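Local coordinates for FHA domain-containing protein FhaA (Mycobacterium tuberculosis, PDB 3PO8), which regulates cell growth and peptidoglycan synthesis by binding MviN, and recognises phosphorylated partners such as MviN and PknB through its FHA domain, the part present here, at residues G3-L8 against T17-E22; Q9-S14 against E91-M96; S24-R29 against H46-W51; G41-H46 against N62-T67. All blocks are in the same frame, centred on the assembly; numbering follows the deposited sequence.

Contact 1 of 4, residues G3-L8 against T17-E22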
loop_
_atom_site.group_PDB
_atom_site.type_symbol
_atom_site.label_atom_id
_atom_site.label_comp_id
_atom_site.label_asym_id
_atom_site.label_seq_id
_atom_site.Cartn_x
_atom_site.Cartn_y
_atom_site.Cartn_z
ATOM N N GLY A 3 14.253 10.316 -11.623
ATOM C CA GLY A 3 13.540 9.960 -10.365
ATOM C C GLY A 3 12.183 9.360 -10.684
ATOM O O GLY A 3 11.663 9.502 -11.795
ATOM N N THR A 4 11.624 8.677 -9.691
ATOM C CA THR A 4 10.366 7.960 -9.831
ATOM C C THR A 4 9.474 8.346 -8.684
ATOM O O THR A 4 9.940 8.724 -7.613
ATOM C CB THR A 4 10.591 6.423 -9.755
ATOM O OG1 THR A 4 11.543 6.040 -10.753
ATOM C CG2 THR A 4 9.270 5.640 -9.927
ATOM N N SER A 5 8.176 8.239 -8.917
ATOM C CA SER A 5 7.217 8.351 -7.858
ATOM C C SER A 5 6.244 7.199 -7.961
ATOM O O SER A 5 6.034 6.621 -9.008
ATOM C CB SER A 5 6.488 9.677 -7.955
ATOM O OG SER A 5 5.458 9.744 -6.991
ATOM N N VAL A 6 5.647 6.868 -6.832
ATOM C CA VAL A 6 4.707 5.765 -6.767
ATOM C C VAL A 6 3.403 6.263 -6.185
ATOM O O VAL A 6 3.394 6.961 -5.159
ATOM C CB VAL A 6 5.214 4.607 -5.864
ATOM C CG1 VAL A 6 4.129 3.502 -5.752
ATOM C CG2 VAL A 6 6.525 4.030 -6.391
ATOM N N THR A 7 2.310 5.912 -6.848
ATOM C CA THR A 7 0.975 6.177 -6.337
ATOM C C THR A 7 0.234 4.910 -6.016
ATOM O O THR A 7 0.401 3.858 -6.658
ATOM C CB THR A 7 0.120 7.019 -7.293
ATOM O OG1 THR A 7 0.046 6.368 -8.568
ATOM C CG2 THR A 7 0.709 8.380 -7.431
ATOM N N LEU A 8 -0.599 5.036 -4.999
ATOM C CA LEU A 8 -1.481 3.972 -4.539
ATOM C C LEU A 8 -2.885 4.499 -4.760
ATOM O O LEU A 8 -3.209 5.573 -4.238
ATOM C CB LEU A 8 -1.291 3.744 -3.044
ATOM C CG LEU A 8 0.123 3.457 -2.518
ATOM C CD1 LEU A 8 0.097 3.210 -1.013
ATOM C CD2 LEU A 8 0.690 2.289 -3.267
ATOM N N THR A 17 -6.326 8.451 -3.699
ATOM C CA THR A 17 -4.942 8.194 -4.054
ATOM C C THR A 17 -3.994 8.701 -2.977
ATOM O O THR A 17 -4.240 9.705 -2.335
ATOM C CB THR A 17 -4.629 8.879 -5.400
ATOM O OG1 THR A 17 -5.412 8.248 -6.431
ATOM C CG2 THR A 17 -3.171 8.795 -5.773
ATOM N N TYR A 18 -2.895 7.967 -2.796
ATOM C CA TYR A 18 -1.818 8.352 -1.923
ATOM C C TYR A 18 -0.496 8.216 -2.663
ATOM O O TYR A 18 -0.260 7.196 -3.346
ATOM C CB TYR A 18 -1.822 7.449 -0.698
ATOM C CG TYR A 18 -0.671 7.710 0.230
ATOM C CD1 TYR A 18 -0.664 8.815 1.060
ATOM C CD2 TYR A 18 0.418 6.870 0.257
ATOM C CE1 TYR A 18 0.406 9.056 1.919
ATOM C CE2 TYR A 18 1.504 7.104 1.102
ATOM C CZ TYR A 18 1.486 8.191 1.930
ATOM O OH TYR A 18 2.537 8.469 2.787
ATOM N N GLN A 19 0.337 9.236 -2.554
ATOM C CA GLN A 19 1.655 9.225 -3.151
ATOM C C GLN A 19 2.694 8.881 -2.097
ATOM O O GLN A 19 2.754 9.526 -1.067
ATOM C CB GLN A 19 1.966 10.572 -3.796
ATOM C CG GLN A 19 3.241 10.552 -4.602
ATOM C CD GLN A 19 3.336 11.673 -5.596
ATOM O OE1 GLN A 19 4.177 12.546 -5.459
ATOM N NE2 GLN A 19 2.472 11.657 -6.600
ATOM N N LEU A 20 3.540 7.894 -2.385
ATOM C CA LEU A 20 4.538 7.484 -1.405
ATOM C C LEU A 20 5.487 8.621 -1.110
ATOM O O LEU A 20 5.922 9.354 -2.027
ATOM C CB LEU A 20 5.368 6.284 -1.851
ATOM C CG LEU A 20 4.642 4.983 -2.129
ATOM C CD1 LEU A 20 5.643 3.876 -2.383
ATOM C CD2 LEU A 20 3.747 4.620 -0.980
ATOM N N ARG A 21 5.836 8.750 0.156
ATOM C CA ARG A 21 6.909 9.633 0.580
ATOM C C ARG A 21 8.142 8.809 0.896
ATOM O O ARG A 21 8.049 7.615 1.186
ATOM C CB ARG A 21 6.482 10.387 1.840
ATOM C CG ARG A 21 5.179 11.180 1.685
ATOM C CD ARG A 21 4.748 11.876 2.976
ATOM N NE ARG A 21 3.384 11.524 3.389
ATOM C CZ ARG A 21 2.885 11.723 4.612
ATOM N NH1 ARG A 21 3.622 12.274 5.576
ATOM N NH2 ARG A 21 1.640 11.362 4.883
ATOM N N GLU A 22 9.303 9.437 0.862
ATOM C CA GLU A 22 10.523 8.777 1.273
ATOM C C GLU A 22 10.374 8.316 2.715
ATOM O O GLU A 22 9.849 9.022 3.573
ATOM C CB GLU A 22 11.702 9.747 1.130
ATOM C CG GLU A 22 13.041 9.162 1.481
ATOM C CD GLU A 22 14.177 10.122 1.212
ATOM O OE1 GLU A 22 14.053 10.966 0.286
ATOM O OE2 GLU A 22 15.192 10.018 1.943
HETATM O O HOH W 1 6.621 12.729 -6.432
HETATM O O HOH W 2 6.441 8.710 -4.661
#
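Thr17 lays its methyl CG2 against Thr7, 4.0 Å from Thr7 CB, while its hydroxyl turns to Gly15 O in the hairpin loop. Tyr18 pairs with Leu8 through two backbone bonds, Leu8 N to Tyr18 O at 2.7 Å and Tyr18 N to Leu8 O at 2.8 Å. On the inner side the two side chains run side by side, and Leu8 CD1 lies near the ring plane at the edge, 3.9 Å from Tyr18 CD2; the phenol oxygen is engaged by strand 23-28. The strands 4-8 and 17-19 thus form an antiparallel beta hairpin, at 155°, that ends one sheet of the FHA beta sandwich. Gln19, opposite Thr7 in a non-hydrogen-bonded pair, carries CG anti to the backbone N (chi1 -172°) and runs out extended, bringing its amide beside Ser5 OG, 3.2 Å from Gln19 CD. A water donates to Gln19 OE1 and reaches Ser5 OG weakly. Leu20 N bonds to Val6 O at 2.9 Å. Leu20 CD1 packs on Val6 CB (3.6 Å) and Leu20 CD2 on Leu8 CD1, the two leucine chains crossing at about a right angle. Beyond this bond the segments part, and a second water bridges Val6 N to Leu20 O.

Contact 2 of 4, residues Q9-S14 against E91-M96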
loop_
_atom_site.group_PDB
_atom_site.type_symbol
_atom_site.label_atom_id
_atom_site.label_comp_id
_atom_site.label_asym_id
_atom_site.label_seq_id
_atom_site.Cartn_x
_atom_site.Cartn_y
_atom_site.Cartn_z
ATOM N N GLN A 9 -3.710 3.802 -5.516
ATOM C CA GLN A 9 -5.086 4.250 -5.754
ATOM C C GLN A 9 -6.084 3.193 -5.309
ATOM O O GLN A 9 -6.000 2.031 -5.737
ATOM C CB GLN A 9 -5.319 4.561 -7.236
ATOM C CG GLN A 9 -6.729 5.012 -7.529
ATOM C CD GLN A 9 -6.871 5.628 -8.882
ATOM O OE1 GLN A 9 -6.393 5.086 -9.872
ATOM N NE2 GLN A 9 -7.560 6.764 -8.946
ATOM N N LEU A 10 -7.009 3.572 -4.423
ATOM C CA LEU A 10 -8.051 2.661 -3.972
ATOM C C LEU A 10 -8.979 2.373 -5.128
ATOM O O LEU A 10 -9.388 3.291 -5.857
ATOM C CB LEU A 10 -8.845 3.268 -2.819
ATOM C CG LEU A 10 -8.400 2.977 -1.407
ATOM C CD1 LEU A 10 -9.235 3.803 -0.443
ATOM C CD2 LEU A 10 -8.546 1.502 -1.103
ATOM N N ASP A 11 -9.334 1.109 -5.295
ATOM C CA ASP A 11 -10.189 0.702 -6.401
ATOM C C ASP A 11 -11.612 0.403 -5.901
ATOM O O ASP A 11 -12.211 -0.628 -6.258
ATOM C CB ASP A 11 -9.585 -0.506 -7.123
ATOM C CG ASP A 11 -10.222 -0.751 -8.477
ATOM O OD1 ASP A 11 -10.880 0.175 -8.996
ATOM O OD2 ASP A 11 -10.093 -1.874 -9.012
ATOM N N ASP A 12 -12.142 1.332 -5.100
ATOM C CA ASP A 12 -13.497 1.231 -4.542
ATOM C C ASP A 12 -14.547 2.140 -5.209
ATOM O O ASP A 12 -15.718 2.125 -4.811
ATOM C CB ASP A 12 -13.454 1.494 -3.028
ATOM C CG ASP A 12 -13.202 2.949 -2.679
ATOM O OD1 ASP A 12 -12.658 3.700 -3.515
ATOM O OD2 ASP A 12 -13.551 3.345 -1.544
ATOM N N GLY A 13 -14.138 2.922 -6.209
ATOM C CA GLY A 13 -15.034 3.878 -6.863
ATOM C C GLY A 13 -14.717 5.321 -6.503
ATOM O O GLY A 13 -15.062 6.240 -7.249
ATOM N N SER A 14 -14.048 5.520 -5.367
ATOM C CA SER A 14 -13.711 6.841 -4.865
ATOM C C SER A 14 -12.525 7.449 -5.610
ATOM O O SER A 14 -12.339 8.663 -5.593
ATOM C CB SER A 14 -13.358 6.768 -3.375
ATOM O OG SER A 14 -12.086 6.158 -3.166
ATOM N N GLU A 91 -8.820 -2.865 -2.240
ATOM C CA GLU A 91 -7.886 -3.150 -3.325
ATOM C C GLU A 91 -7.183 -1.867 -3.674
ATOM O O GLU A 91 -7.825 -0.847 -3.888
ATOM C CB GLU A 91 -8.614 -3.687 -4.564
ATOM C CG GLU A 91 -9.486 -4.895 -4.302
ATOM C CD GLU A 91 -9.938 -5.570 -5.596
ATOM O OE1 GLU A 91 -9.808 -4.946 -6.680
ATOM O OE2 GLU A 91 -10.423 -6.724 -5.527
ATOM N N ILE A 92 -5.856 -1.925 -3.732
ATOM C CA ILE A 92 -5.034 -0.771 -4.059
ATOM C C ILE A 92 -4.180 -1.051 -5.278
ATOM O O ILE A 92 -3.438 -2.030 -5.311
ATOM C CB ILE A 92 -4.137 -0.422 -2.893
ATOM C CG1 ILE A 92 -4.984 0.062 -1.718
ATOM C CG2 ILE A 92 -3.116 0.634 -3.295
ATOM C CD1 ILE A 92 -4.235 0.224 -0.411
ATOM N N ILE A 93 -4.278 -0.192 -6.279
ATOM C CA ILE A 93 -3.485 -0.299 -7.497
ATOM C C ILE A 93 -2.230 0.549 -7.365
ATOM O O ILE A 93 -2.294 1.732 -7.022
ATOM C CB ILE A 93 -4.286 0.185 -8.731
ATOM C CG1 ILE A 93 -5.624 -0.579 -8.825
ATOM C CG2 ILE A 93 -3.479 0.000 -10.005
ATOM C CD1 ILE A 93 -6.653 0.045 -9.743
ATOM N N VAL A 94 -1.088 -0.061 -7.630
ATOM C CA VAL A 94 0.205 0.589 -7.485
ATOM C C VAL A 94 0.666 1.016 -8.871
ATOM O O VAL A 94 0.674 0.202 -9.788
ATOM C CB VAL A 94 1.248 -0.381 -6.900
ATOM C CG1 VAL A 94 2.618 0.287 -6.834
ATOM C CG2 VAL A 94 0.812 -0.858 -5.537
ATOM N N ARG A 95 1.027 2.275 -9.045
ATOM C CA ARG A 95 1.571 2.724 -10.322
ATOM C C ARG A 95 2.857 3.498 -10.089
ATOM O O ARG A 95 2.981 4.214 -9.109
ATOM C CB ARG A 95 0.559 3.629 -11.009
ATOM C CG ARG A 95 -0.622 2.917 -11.598
ATOM C CD ARG A 95 -1.587 3.907 -12.232
ATOM N NE ARG A 95 -2.892 3.309 -12.534
ATOM C CZ ARG A 95 -3.957 3.355 -11.730
ATOM N NH1 ARG A 95 -3.912 3.976 -10.541
ATOM N NH2 ARG A 95 -5.092 2.780 -12.128
ATOM N N MET A 96 3.828 3.347 -10.979
ATOM C CA MET A 96 5.034 4.177 -10.962
ATOM C C MET A 96 4.958 5.197 -12.083
ATOM O O MET A 96 4.453 4.903 -13.159
ATOM C CB MET A 96 6.273 3.322 -11.189
ATOM C CG MET A 96 6.746 2.533 -10.036
ATOM S SD MET A 96 5.499 1.475 -9.285
ATOM C CE MET A 96 6.533 0.432 -8.246
HETATM O O HOH W 3 -7.833 3.019 -11.513
HETATM O O HOH W 4 -8.125 -3.582 -8.231
HETATM O O HOH W 5 -12.556 -3.591 -6.708
#
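Gln9 and Ile93 face each other as an antiparallel hydrogen-bonded pair, each N bonded to the other's O at 2.9 Å, and Asp11 N to Glu91 O adds the next rung. This joins strand 4-10, near the chain's beginning, to strand 90-98 near its end, inside the antiparallel sheet of the FHA beta sandwich. Between those rungs Leu10 and Ile92 form a non-hydrogen-bonded pair whose side chains turn to the core, Leu10 CD2 touching Ile92 CG1 at 3.9 Å; Phe35 and Leu37 pack against both. On the other face Gln9 extends, CG anti to the backbone N (chi1 179°), and its OE1 accepts from Arg95 NH1 at 2.8 Å. The bond is bent, 135° at the hydrogen; Gln9 OE1 lies tilted out of the guanidinium plane, and the amide and guanidinium planes stand 82° apart. A water closes a second path, donating to Gln9 OE1 and accepting from Arg95 NH2. Ile93 CG2 sits over the centre of one face of the Arg95 guanidinium, 3.8 Å above its plane. Further along, Ile93 CD1 meets Asp11 CG. The carboxylates of Asp11 and Glu91 come close, and the resulting repulsion is probably eased by Arg86, which forms a salt bridge with Glu91 OE2, and by a water that donates to both Asp11 OD2 and Glu91 OE1 at 2.7 Å.

Contact 3 of 4, residues S24-R29 against H46-W51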
loop_
_atom_site.group_PDB
_atom_site.type_symbol
_atom_site.label_atom_id
_atom_site.label_comp_id
_atom_site.label_asym_id
_atom_site.label_seq_id
_atom_site.Cartn_x
_atom_site.Cartn_y
_atom_site.Cartn_z
ATOM N N SER A 24 9.100 5.383 5.555
ATOM C CA SER A 24 8.038 4.463 5.855
ATOM C C SER A 24 6.663 5.089 5.597
ATOM O O SER A 24 6.404 6.227 5.983
ATOM C CB SER A 24 8.161 4.042 7.310
ATOM O OG SER A 24 6.996 3.415 7.754
ATOM N N ASN A 25 5.793 4.334 4.938
ATOM C CA ASN A 25 4.426 4.754 4.645
ATOM C C ASN A 25 3.473 3.697 5.145
ATOM O O ASN A 25 3.433 2.607 4.566
ATOM C CB ASN A 25 4.216 4.904 3.129
ATOM C CG ASN A 25 5.114 5.945 2.496
ATOM O OD1 ASN A 25 4.686 7.072 2.256
ATOM N ND2 ASN A 25 6.360 5.577 2.219
ATOM N N ILE A 26 2.741 3.981 6.212
ATOM C CA ILE A 26 1.872 2.988 6.829
ATOM C C ILE A 26 0.465 3.076 6.277
ATOM O O ILE A 26 -0.121 4.143 6.192
ATOM C CB ILE A 26 1.814 3.192 8.374
ATOM C CG1 ILE A 26 3.230 3.101 8.971
ATOM C CG2 ILE A 26 0.787 2.248 9.056
ATOM C CD1 ILE A 26 3.883 1.755 8.900
ATOM N N ILE A 27 -0.065 1.928 5.866
ATOM C CA ILE A 27 -1.458 1.796 5.469
ATOM C C ILE A 27 -2.184 1.050 6.566
ATOM O O ILE A 27 -1.719 0.018 7.035
ATOM C CB ILE A 27 -1.591 1.023 4.143
ATOM C CG1 ILE A 27 -0.858 1.716 3.018
ATOM C CG2 ILE A 27 -3.040 0.838 3.775
ATOM C CD1 ILE A 27 -0.835 0.872 1.793
ATOM N N GLY A 28 -3.342 1.553 6.966
ATOM C CA GLY A 28 -4.123 0.896 8.001
ATOM C C GLY A 28 -5.384 1.636 8.262
ATOM O O GLY A 28 -5.681 2.612 7.595
ATOM N N ARG A 29 -6.115 1.155 9.249
ATOM C CA ARG A 29 -7.382 1.744 9.626
ATOM C C ARG A 29 -7.199 2.841 10.676
ATOM O O ARG A 29 -8.118 3.671 10.874
ATOM C CB ARG A 29 -8.279 0.630 10.169
ATOM C CG ARG A 29 -9.638 1.067 10.659
ATOM C CD ARG A 29 -10.595 -0.075 10.811
ATOM N NE ARG A 29 -9.922 -1.251 11.302
ATOM C CZ ARG A 29 -9.668 -1.527 12.576
ATOM N NH1 ARG A 29 -10.072 -0.720 13.554
ATOM N NH2 ARG A 29 -9.015 -2.647 12.865
ATOM N N HIS A 46 -1.516 -1.894 9.199
ATOM C CA HIS A 46 -1.676 -3.142 8.474
ATOM C C HIS A 46 -0.466 -3.535 7.662
ATOM O O HIS A 46 -0.031 -4.693 7.695
ATOM C CB HIS A 46 -2.905 -3.069 7.583
ATOM C CG HIS A 46 -3.328 -4.387 7.017
ATOM N ND1 HIS A 46 -4.475 -5.024 7.430
ATOM C CD2 HIS A 46 -2.804 -5.148 6.030
ATOM C CE1 HIS A 46 -4.619 -6.144 6.747
ATOM N NE2 HIS A 46 -3.615 -6.247 5.889
ATOM N N LEU A 47 0.051 -2.594 6.881
ATOM C CA LEU A 47 1.254 -2.830 6.138
ATOM C C LEU A 47 2.026 -1.545 6.059
ATOM O O LEU A 47 1.477 -0.471 6.276
ATOM C CB LEU A 47 0.975 -3.424 4.750
ATOM C CG LEU A 47 0.175 -2.562 3.783
ATOM C CD1 LEU A 47 1.082 -1.594 3.010
ATOM C CD2 LEU A 47 -0.591 -3.408 2.759
ATOM N N GLU A 48 3.320 -1.672 5.771
ATOM C CA GLU A 48 4.166 -0.541 5.495
ATOM C C GLU A 48 4.725 -0.660 4.110
ATOM O O GLU A 48 4.983 -1.751 3.642
ATOM C CB GLU A 48 5.286 -0.447 6.530
ATOM C CG GLU A 48 6.460 -1.334 6.364
ATOM C CD GLU A 48 7.690 -0.890 7.194
ATOM O OE1 GLU A 48 7.846 0.322 7.549
ATOM O OE2 GLU A 48 8.504 -1.788 7.465
ATOM N N ILE A 49 4.900 0.469 3.447
ATOM C CA ILE A 49 5.642 0.517 2.200
ATOM C C ILE A 49 6.812 1.445 2.442
ATOM O O ILE A 49 6.624 2.607 2.801
ATOM C CB ILE A 49 4.828 0.975 1.002
ATOM C CG1 ILE A 49 3.676 -0.004 0.756
ATOM C CG2 ILE A 49 5.712 1.023 -0.234
ATOM C CD1 ILE A 49 2.598 0.430 -0.228
ATOM N N ARG A 50 8.012 0.910 2.259
ATOM C CA ARG A 50 9.255 1.641 2.432
ATOM C C ARG A 50 9.749 2.111 1.083
ATOM O O ARG A 50 9.911 1.301 0.196
ATOM C CB ARG A 50 10.264 0.743 3.117
ATOM C CG ARG A 50 9.756 0.336 4.509
ATOM C CD ARG A 50 10.802 -0.318 5.395
ATOM N NE ARG A 50 11.452 -1.442 4.751
ATOM C CZ ARG A 50 11.118 -2.724 4.903
ATOM N NH1 ARG A 50 10.109 -3.088 5.668
ATOM N NH2 ARG A 50 11.802 -3.653 4.256
ATOM N N TRP A 51 9.973 3.414 0.945
ATOM C CA TRP A 51 10.322 4.008 -0.338
ATOM C C TRP A 51 11.600 4.828 -0.229
ATOM O O TRP A 51 11.721 5.662 0.646
ATOM C CB TRP A 51 9.169 4.911 -0.766
ATOM C CG TRP A 51 9.361 5.674 -2.036
ATOM C CD1 TRP A 51 9.322 7.028 -2.173
ATOM C CD2 TRP A 51 9.569 5.145 -3.351
ATOM N NE1 TRP A 51 9.510 7.372 -3.485
ATOM C CE2 TRP A 51 9.641 6.233 -4.230
ATOM C CE3 TRP A 51 9.709 3.848 -3.874
ATOM C CZ2 TRP A 51 9.869 6.071 -5.592
ATOM C CZ3 TRP A 51 9.901 3.687 -5.234
ATOM C CH2 TRP A 51 9.986 4.799 -6.077
#
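The Asn25 amide meets strand 47-51 at its ND2 edge: Ile49 O lies in the amide plane, 3.0 Å from Asn25 ND2. The same carbonyl accepts from Asn25 N, the two donors reaching it from opposite faces of its plane. Asn25 is itself held, OD1 by Tyr18 OH and ND2 also by Arg21 O, which ties the strand to the turn after the first hairpin. The Arg50 guanidinium has Glu48 at its edge; Arg50 NH1 bonds to Glu48 OE2 at 2.7 Å, meeting the carboxylate from above its plane, while NH2 forms a salt bridge with Glu76. On the face that carries Ser24, Ile26 and Glu48, Ile26 CD1 rests on Glu48 CB at 3.5 Å. With CG between the backbone N and the carbonyl carbon (chi1 80°), Glu48 runs extended to place OE1 3.2 Å from Ser24 OG. The opposite side carries the core: Ile27 and Leu47 lie side by side, their CD1 atoms in tight contact at 3.4 Å, and Ile27 CD1 also meets Ile49 CD1 at 4.0 Å. Leu8 of the other sheet packs on Ile27 and Ile49. At the far end Ile27 O accepts twice, from His46 N at 2.9 Å and from Leu47 N at 3.2 Å, both in the carbonyl plane. Two residues thus face one, a classic beta bulge at the start of strand 47-51. These are inner strands of the second sheet of the FHA beta sandwich, and strand 47-51 begins where the phosphate-binding loop 41-46 ends.

Contact 4 of 4, residues G41-H46 against N62-T67. With PO4 (phosphate ion), chain B.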
loop_
_atom_site.group_PDB
_atom_site.type_symbol
_atom_site.label_atom_id
_atom_site.label_comp_id
_atom_site.label_asym_id
_atom_site.label_seq_id
_atom_site.Cartn_x
_atom_site.Cartn_y
_atom_site.Cartn_z
ATOM N N GLY A 41 -11.805 -4.822 8.140
ATOM C CA GLY A 41 -10.950 -5.979 7.919
ATOM C C GLY A 41 -9.475 -5.620 7.845
ATOM O O GLY A 41 -8.636 -6.510 7.793
ATOM N N VAL A 42 -9.165 -4.319 7.855
ATOM C CA VAL A 42 -7.815 -3.792 7.769
ATOM C C VAL A 42 -7.355 -3.456 9.183
ATOM O O VAL A 42 -8.079 -2.802 9.940
ATOM C CB VAL A 42 -7.801 -2.533 6.880
ATOM C CG1 VAL A 42 -6.431 -1.815 6.921
ATOM C CG2 VAL A 42 -8.190 -2.935 5.488
ATOM N N SER A 43 -6.160 -3.883 9.537
ATOM C CA SER A 43 -5.620 -3.654 10.880
ATOM C C SER A 43 -5.297 -2.171 11.071
ATOM O O SER A 43 -5.176 -1.422 10.105
ATOM C CB SER A 43 -4.391 -4.521 11.135
ATOM O OG SER A 43 -4.780 -5.866 11.228
ATOM N N ARG A 44 -5.178 -1.743 12.323
ATOM C CA ARG A 44 -4.890 -0.335 12.622
ATOM C C ARG A 44 -3.600 0.093 11.899
ATOM O O ARG A 44 -3.542 1.142 11.270
ATOM C CB ARG A 44 -4.805 -0.110 14.129
ATOM C CG ARG A 44 -6.164 -0.080 14.767
ATOM C CD ARG A 44 -6.048 -0.211 16.262
ATOM N NE ARG A 44 -5.971 -1.618 16.658
ATOM C CZ ARG A 44 -5.600 -2.044 17.864
ATOM N NH1 ARG A 44 -5.258 -1.180 18.817
ATOM N NH2 ARG A 44 -5.571 -3.349 18.124
ATOM N N ARG A 45 -2.567 -0.728 12.013
ATOM C CA ARG A 45 -1.335 -0.569 11.220
ATOM C C ARG A 45 -1.159 -1.882 10.477
ATOM O O ARG A 45 -0.776 -2.892 11.061
ATOM C CB ARG A 45 -0.145 -0.297 12.131
ATOM C CG ARG A 45 -0.327 0.963 12.950
ATOM C CD ARG A 45 0.871 1.201 13.881
ATOM N NE ARG A 45 1.935 1.891 13.166
ATOM C CZ ARG A 45 3.134 2.193 13.664
ATOM N NH1 ARG A 45 3.469 1.862 14.910
ATOM N NH2 ARG A 45 4.008 2.835 12.903
ATOM N N HIS A 46 -1.516 -1.894 9.199
ATOM C CA HIS A 46 -1.676 -3.142 8.474
ATOM C C HIS A 46 -0.466 -3.535 7.662
ATOM O O HIS A 46 -0.031 -4.693 7.695
ATOM C CB HIS A 46 -2.905 -3.069 7.583
ATOM C CG HIS A 46 -3.328 -4.387 7.017
ATOM N ND1 HIS A 46 -4.475 -5.024 7.430
ATOM C CD2 HIS A 46 -2.804 -5.148 6.030
ATOM C CE1 HIS A 46 -4.619 -6.144 6.747
ATOM N NE2 HIS A 46 -3.615 -6.247 5.889
ATOM N N ASN A 62 2.267 -7.902 10.560
ATOM C CA ASN A 62 1.622 -8.908 11.397
ATOM C C ASN A 62 0.135 -8.618 11.499
ATOM O O ASN A 62 -0.458 -8.645 12.593
ATOM C CB ASN A 62 2.277 -8.926 12.779
ATOM C CG ASN A 62 1.852 -10.116 13.606
ATOM O OD1 ASN A 62 1.445 -11.152 13.068
ATOM N ND2 ASN A 62 1.956 -9.981 14.921
ATOM N N SER A 63 -0.480 -8.345 10.351
ATOM C CA SER A 63 -1.886 -7.956 10.327
ATOM C C SER A 63 -2.759 -9.147 10.675
ATOM O O SER A 63 -2.363 -10.304 10.519
ATOM C CB SER A 63 -2.267 -7.390 8.965
ATOM O OG SER A 63 -2.315 -8.422 8.000
ATOM N N THR A 64 -3.956 -8.867 11.163
ATOM C CA THR A 64 -4.862 -9.932 11.573
ATOM C C THR A 64 -5.272 -10.763 10.350
ATOM O O THR A 64 -5.256 -11.982 10.393
ATOM C CB THR A 64 -6.067 -9.324 12.266
ATOM O OG1 THR A 64 -5.635 -8.649 13.459
ATOM C CG2 THR A 64 -7.113 -10.389 12.603
ATOM N N ASN A 65 -5.609 -10.095 9.250
ATOM C CA ASN A 65 -6.169 -10.783 8.067
ATOM C C ASN A 65 -5.200 -11.004 6.913
ATOM O O ASN A 65 -5.551 -11.635 5.924
ATOM C CB ASN A 65 -7.431 -10.068 7.595
ATOM C CG ASN A 65 -8.563 -10.198 8.596
ATOM O OD1 ASN A 65 -8.745 -11.247 9.189
ATOM N ND2 ASN A 65 -9.339 -9.146 8.771
ATOM N N GLY A 66 -3.994 -10.488 7.051
ATOM C CA GLY A 66 -2.969 -10.620 6.014
ATOM C C GLY A 66 -3.085 -9.659 4.851
ATOM O O GLY A 66 -4.024 -8.886 4.750
ATOM N N THR A 67 -2.100 -9.759 3.977
ATOM C CA THR A 67 -1.998 -8.919 2.798
ATOM C C THR A 67 -1.675 -9.817 1.621
ATOM O O THR A 67 -0.909 -10.755 1.749
ATOM C CB THR A 67 -0.885 -7.849 2.969
ATOM O OG1 THR A 67 -1.173 -7.045 4.112
ATOM C CG2 THR A 67 -0.762 -6.963 1.751
HETATM P P PO4 B . -5.626 -5.109 14.555
HETATM O O1 PO4 B . -4.171 -5.389 14.864
HETATM O O2 PO4 B . -6.404 -5.444 15.821
HETATM O O3 PO4 B . -5.733 -3.633 14.270
HETATM O O4 PO4 B . -6.121 -5.994 13.444
HETATM O O HOH W 6 -6.286 -7.295 9.315
#
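Ser43 OG is gripped by three groups: it donates to O4 of the bound phosphate at 2.6 Å, accepts from Thr64 N at 3.1 Å in an almost straight bond (174°), and takes a hydrogen bond from a water. Thr64 OG1 reaches the same phosphate oxygen at 2.7 Å, so both loops hold O4. Arg44 holds two other oxygens: its N and NE donate to O3, and NH2 points straight at O2, which lies in the guanidinium plane. Behind this first shell stands His46. Ser43 N donates in the ring plane to His46 ND1 at 2.9 Å, and His46 NE2 donates to Gly66 O, again in the ring plane but from above the carbonyl. Ser63 CB sits over the centre of one face of the His46 ring, 3.4 Å from its centroid, a CH-pi contact; the Ser63 hydroxyl is bonded to Asp60, as is that of Thr67. Farther out, Asn65 ND2 bonds to Gly41 O at 2.9 Å, and the water on Ser43 OG also joins Gly41 O to Asn65 N. The phosphate probably comes from the crystallisation liquor, yet its contacts with Ser43, Arg44 and Thr64 are consistent with the phosphothreonine site of FHA domains. The His46 and Asn65 bonds link the two loops and probably help to hold them in place for binding, and the arginine charge probably favours a doubly charged phosphate group.

How the contacts relate
From the N terminus, strand 4-10 enters first and serves two contacts. Contact 1 closes the short hairpin to 17-22; contact 2 joins the end of the same strand to 91-96, a long closure that crosses contact 1 along the chain and encloses contacts 3 and 4. Contact 3 follows contact 1 in series and pairs two strands of the other sheet; the sheets meet where Ile92 packs on Ile27 and Val6 on Trp51. Contact 4 crosses contact 3 and shares His46 with it, and Arg29 bonds to the backbone of Val42 and Ser43. The centres of contacts 1 and 4 lie about 21 Å apart, on opposite sides of the chain's centre.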